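Local structure of putative hemin ABC transport system, membrane protein (Burkholderia cenocepacia J2315, 5B57) at residues 128-133 / 268-273; 118-123 / 329-334. The protein probably carries heme across the inner membrane as the transmembrane subunit of a binding-protein-dependent ABC importer of the FecCD family. All blocks are in the same frame, centred on the assembly; numbering follows the deposited sequence.

Contact 1: 128-133 / 268-273; sequences LFRNPL and ALQLGE
Leu269, in the short helix 263-269, reaches Leu128 at the end of helix 94-128. With CG anti to the backbone N (chi1 180°), its isobutyl group turns toward Leu128, and Leu269 CD2 is 4.1 Å from Leu128 CD1, a methyl-to-methyl contact suited to two buried leucines. The backbone of Leu269 serves the other partner: its carbonyl O lies 3.2 Å from Arg130 CD, so the arginine's methylenes rest on the turn while its charged end passes onward.

Gln270 follows, its chain bent at chi2 (-43°) so that the amide folds back toward 128-133. Gln270 OE1 sits 3.4 Å from Arg130 CG, and Gln270 NE2 donates to the carbonyl O of Ala127, in the last turn of helix 94-128. A long polar side chain suits this place because it ties the turn after Leu269 to that helix.

Gly272 closes a type I turn that starts at Leu269. At its backbone angles, with positive phi (128°), a CB would collide with the carbonyl O of Leu271, which calls for glycine; it is also the N-cap of helix 273-278.

Glu273 places its CB over one face of the Arg130 guanidinium. Glu273 OE1 is 4.0 Å from Arg130 NH2, well out of the guanidinium plane; no N-H points at it, so any attraction is probably long-range electrostatics, and the carboxylate's salt bridge is to Lys287. Arg130 ends helix 94-128 in a Schellman motif, and an apolar side chain of another protein's chain packs on it: a helix C-terminus paired, at a subunit interface, with the turn joining short helices 263-269 and 273-278.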
loop_
_atom_site.group_PDB
_atom_site.type_symbol
_atom_site.label_atom_id
_atom_site.label_comp_id
_atom_site.label_asym_id
_atom_site.label_seq_id
_atom_site.Cartn_x
_atom_site.Cartn_y
_atom_site.Cartn_z
ATOM N N LEU A 128 10.607 -5.558 10.054
ATOM C CA LEU A 128 9.644 -4.896 10.927
ATOM C C LEU A 128 8.402 -4.409 10.175
ATOM O O LEU A 128 7.278 -4.574 10.658
ATOM C CB LEU A 128 10.325 -3.733 11.642
ATOM C CG LEU A 128 9.393 -2.985 12.578
ATOM C CD1 LEU A 128 9.234 -3.824 13.784
ATOM C CD2 LEU A 128 9.997 -1.676 12.946
ATOM N N PHE A 129 8.576 -3.817 8.991
ATOM C CA PHE A 129 7.428 -3.324 8.229
ATOM C C PHE A 129 6.884 -4.342 7.257
ATOM O O PHE A 129 5.945 -4.020 6.523
ATOM C CB PHE A 129 7.770 -2.059 7.441
ATOM C CG PHE A 129 7.902 -0.855 8.295
ATOM C CD1 PHE A 129 6.797 -0.090 8.600
ATOM C CD2 PHE A 129 9.125 -0.503 8.826
ATOM C CE1 PHE A 129 6.904 1.019 9.408
ATOM C CE2 PHE A 129 9.238 0.602 9.646
ATOM C CZ PHE A 129 8.113 1.365 9.933
ATOM N N ARG A 130 7.470 -5.541 7.205
ATOM C CA ARG A 130 6.994 -6.565 6.292
ATOM C C ARG A 130 6.927 -5.998 4.886
ATOM O O ARG A 130 5.949 -6.155 4.155
ATOM C CB ARG A 130 5.643 -7.092 6.743
ATOM C CG ARG A 130 5.745 -8.318 7.580
ATOM C CD ARG A 130 4.556 -8.423 8.458
ATOM N NE ARG A 130 4.505 -7.262 9.329
ATOM C CZ ARG A 130 3.479 -6.414 9.358
ATOM N NH1 ARG A 130 2.424 -6.628 8.560
ATOM N NH2 ARG A 130 3.505 -5.369 10.185
ATOM N N ASN A 131 7.956 -5.292 4.524
ATOM C CA ASN A 131 7.926 -4.591 3.266
ATOM C C ASN A 131 9.344 -4.239 2.867
ATOM O O ASN A 131 10.065 -3.555 3.616
ATOM C CB ASN A 131 7.075 -3.340 3.383
ATOM C CG ASN A 131 7.043 -2.553 2.116
ATOM O OD1 ASN A 131 7.464 -3.017 1.052
ATOM N ND2 ASN A 131 6.538 -1.350 2.205
ATOM N N PRO A 132 9.769 -4.680 1.684
ATOM C CA PRO A 132 11.147 -4.424 1.240
ATOM C C PRO A 132 11.475 -2.957 0.987
ATOM O O PRO A 132 12.644 -2.632 0.811
ATOM C CB PRO A 132 11.222 -5.224 -0.059
ATOM C CG PRO A 132 9.803 -5.210 -0.539
ATOM C CD PRO A 132 9.017 -5.454 0.695
ATOM N N LEU A 133 10.501 -2.061 0.945
ATOM C CA LEU A 133 10.747 -0.639 0.713
ATOM C C LEU A 133 10.899 0.180 1.984
ATOM O O LEU A 133 11.037 1.391 1.888
ATOM C CB LEU A 133 9.611 -0.013 -0.104
ATOM C CG LEU A 133 9.565 -0.234 -1.602
ATOM C CD1 LEU A 133 8.367 0.526 -2.131
ATOM C CD2 LEU A 133 10.859 0.250 -2.233
ATOM N N ALA A 268 9.450 -14.395 12.939
ATOM C CA ALA A 268 8.069 -14.758 13.242
ATOM C C ALA A 268 7.102 -13.652 12.841
ATOM O O ALA A 268 5.994 -13.945 12.380
ATOM C CB ALA A 268 7.917 -15.100 14.725
ATOM N N LEU A 269 7.519 -12.392 12.990
ATOM C CA LEU A 269 6.715 -11.240 12.590
ATOM C C LEU A 269 6.511 -11.135 11.079
ATOM O O LEU A 269 5.532 -10.523 10.633
ATOM C CB LEU A 269 7.372 -9.978 13.119
ATOM C CG LEU A 269 6.675 -8.678 12.793
ATOM C CD1 LEU A 269 5.292 -8.707 13.407
ATOM C CD2 LEU A 269 7.521 -7.546 13.351
ATOM N N GLN A 270 7.391 -11.746 10.279
ATOM C CA GLN A 270 7.213 -11.791 8.832
ATOM C C GLN A 270 6.002 -12.599 8.415
ATOM O O GLN A 270 5.666 -12.630 7.221
ATOM C CB GLN A 270 8.465 -12.369 8.192
ATOM C CG GLN A 270 9.635 -11.471 8.380
ATOM C CD GLN A 270 9.189 -10.074 8.138
ATOM O OE1 GLN A 270 8.762 -9.742 7.028
ATOM N NE2 GLN A 270 9.180 -9.262 9.192
ATOM N N LEU A 271 5.346 -13.246 9.358
ATOM C CA LEU A 271 4.266 -14.176 9.116
ATOM C C LEU A 271 2.914 -13.505 9.195
ATOM O O LEU A 271 1.907 -14.085 8.775
ATOM C CB LEU A 271 4.393 -15.297 10.150
ATOM C CG LEU A 271 4.052 -16.728 9.864
ATOM C CD1 LEU A 271 5.159 -17.502 10.441
ATOM C CD2 LEU A 271 2.841 -17.025 10.650
ATOM N N GLY A 272 2.911 -12.277 9.690
ATOM C CA GLY A 272 1.745 -11.520 10.094
ATOM C C GLY A 272 1.947 -11.010 11.501
ATOM O O GLY A 272 2.476 -11.739 12.357
ATOM N N GLU A 273 1.550 -9.774 11.771
ATOM C CA GLU A 273 1.660 -9.263 13.131
ATOM C C GLU A 273 0.811 -10.101 14.107
ATOM O O GLU A 273 1.304 -10.540 15.160
ATOM C CB GLU A 273 1.295 -7.785 13.176
ATOM C CG GLU A 273 1.103 -7.245 14.592
ATOM C CD GLU A 273 1.123 -5.728 14.662
ATOM O OE1 GLU A 273 1.778 -5.089 13.797
ATOM O OE2 GLU A 273 0.480 -5.190 15.596
#

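Contact 2: 118-123 / 329-334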
loop_
_atom_site.group_PDB
_atom_site.type_symbol
_atom_site.label_atom_id
_atom_site.label_comp_id
_atom_site.label_asym_id
_atom_site.label_seq_id
_atom_site.Cartn_x
_atom_site.Cartn_y
_atom_site.Cartn_z
ATOM N N PHE A 118 23.976 0.652 7.568
ATOM C CA PHE A 118 22.757 0.823 6.805
ATOM C C PHE A 118 22.196 -0.521 6.339
ATOM O O PHE A 118 20.976 -0.748 6.410
ATOM C CB PHE A 118 23.031 1.756 5.632
ATOM C CG PHE A 118 22.955 3.195 5.986
ATOM C CD1 PHE A 118 21.775 3.738 6.438
ATOM C CD2 PHE A 118 24.034 4.020 5.828
ATOM C CE1 PHE A 118 21.675 5.083 6.748
ATOM C CE2 PHE A 118 23.940 5.364 6.130
ATOM C CZ PHE A 118 22.755 5.889 6.595
ATOM N N GLY A 119 23.069 -1.421 5.868
ATOM C CA GLY A 119 22.643 -2.764 5.484
ATOM C C GLY A 119 21.835 -3.462 6.561
ATOM O O GLY A 119 20.719 -3.939 6.311
ATOM N N ALA A 120 22.375 -3.506 7.786
ATOM C CA ALA A 120 21.746 -4.210 8.891
ATOM C C ALA A 120 20.469 -3.513 9.361
ATOM O O ALA A 120 19.454 -4.164 9.594
ATOM C CB ALA A 120 22.738 -4.347 10.046
ATOM N N THR A 121 20.499 -2.194 9.537
ATOM C CA THR A 121 19.278 -1.535 10.002
ATOM C C THR A 121 18.176 -1.609 8.951
ATOM O O THR A 121 16.990 -1.649 9.301
ATOM C CB THR A 121 19.535 -0.068 10.410
ATOM O OG1 THR A 121 20.300 0.610 9.401
ATOM C CG2 THR A 121 20.243 0.017 11.773
ATOM N N GLY A 122 18.541 -1.654 7.668
ATOM C CA GLY A 122 17.523 -1.782 6.632
ATOM C C GLY A 122 16.858 -3.147 6.654
ATOM O O GLY A 122 15.623 -3.260 6.588
ATOM N N ALA A 123 17.680 -4.203 6.739
ATOM C CA ALA A 123 17.175 -5.555 6.928
ATOM C C ALA A 123 16.189 -5.622 8.094
ATOM O O ALA A 123 15.114 -6.226 7.975
ATOM C CB ALA A 123 18.343 -6.511 7.137
ATOM N N ILE A 329 20.200 -15.040 8.519
ATOM C CA ILE A 329 21.149 -14.837 7.422
ATOM C C ILE A 329 21.201 -13.374 6.985
ATOM O O ILE A 329 22.276 -12.820 6.742
ATOM C CB ILE A 329 20.778 -15.733 6.224
ATOM C CG1 ILE A 329 20.860 -17.191 6.608
ATOM C CG2 ILE A 329 21.667 -15.432 5.022
ATOM C CD1 ILE A 329 19.981 -18.109 5.739
ATOM N N VAL A 330 20.040 -12.732 6.836
ATOM C CA VAL A 330 19.976 -11.489 6.072
ATOM C C VAL A 330 20.656 -10.351 6.820
ATOM O O VAL A 330 21.286 -9.486 6.204
ATOM C CB VAL A 330 18.520 -11.139 5.733
ATOM C CG1 VAL A 330 18.421 -9.667 5.267
ATOM C CG2 VAL A 330 17.975 -12.103 4.711
ATOM N N LEU A 331 20.544 -10.325 8.161
ATOM C CA LEU A 331 21.044 -9.162 8.893
ATOM C C LEU A 331 22.564 -9.087 8.883
ATOM O O LEU A 331 23.097 -8.006 8.574
ATOM C CB LEU A 331 20.465 -9.136 10.307
ATOM C CG LEU A 331 20.811 -7.828 11.027
ATOM C CD1 LEU A 331 19.578 -7.236 11.661
ATOM C CD2 LEU A 331 21.856 -8.055 12.098
ATOM N N PRO A 332 23.319 -10.153 9.178
ATOM C CA PRO A 332 24.762 -10.112 8.881
ATOM C C PRO A 332 25.071 -10.103 7.392
ATOM O O PRO A 332 26.081 -9.511 6.984
ATOM C CB PRO A 332 25.295 -11.387 9.549
ATOM C CG PRO A 332 24.158 -12.293 9.547
ATOM C CD PRO A 332 22.948 -11.436 9.800
ATOM N N GLY A 333 24.241 -10.769 6.579
ATOM C CA GLY A 333 24.453 -10.767 5.143
ATOM C C GLY A 333 24.365 -9.377 4.558
ATOM O O GLY A 333 25.228 -8.957 3.784
ATOM N N ALA A 334 23.326 -8.636 4.935
ATOM C CA ALA A 334 23.141 -7.316 4.361
ATOM C C ALA A 334 24.227 -6.352 4.832
ATOM O O ALA A 334 24.710 -5.514 4.056
ATOM C CB ALA A 334 21.752 -6.800 4.709
#
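Leu331 leans along residues 118-123 of helix 94-128 and can be followed outward from its backbone. Leu331 CA lies 4.2 Å from Ala123 CB, one turn beyond the alanine that meets the rest of the side chain. From CB, the chain runs to CG anti to the backbone N (chi1 -172°), and this sets Leu331 CG 4.1 Å from Ala120 CB. At the tip, Leu331 CD1 rests 3.7 Å from Ala120 O, a methyl against a backbone carbonyl. The side chain also touches Leu259 and Val260 of helix 242-260.

Most neighbouring positions are glycine or alanine. Ala123 CB meets Val330 CG1 at 3.7 Å and also touches Ala334 CB, while Ala334 CB settles 3.4 Å from Gly119 O. Glycine suits position 119, because a CB there would run into Ala334 O. With so little bulk, the segment axes approach to 7.6 Å at an angle of 154°. No hydrogen bond crosses the contact, and Pro316 of helix 311-323 packs on both Ala123 and Ala334. This is close antiparallel packing, through glycine and alanine, of two helices predicted to span the membrane, in the helical core of a FecCD-type permease.

Helix 94-128 connects the two contacts: contact 2 uses residues 118-123 within it, and contact 1 begins at its last residue and continues into the following loop. Their centres are 14 Å apart and their nearest atoms about 5 Å, without touching. Contact 2 is fully buried, about 10 Å from the centre of the chain, whereas contact 1 lies about 21 Å out, within reach of another protein's chain. Helices 283-305 and 311-323 both pack against the segments of each contact, with Arg320 touching Pro132 of segment 128-133 as well as Val330. A bound decyl maltopyranoside detergent lies near contact 2, about 9 Å from the side chain of Ala120.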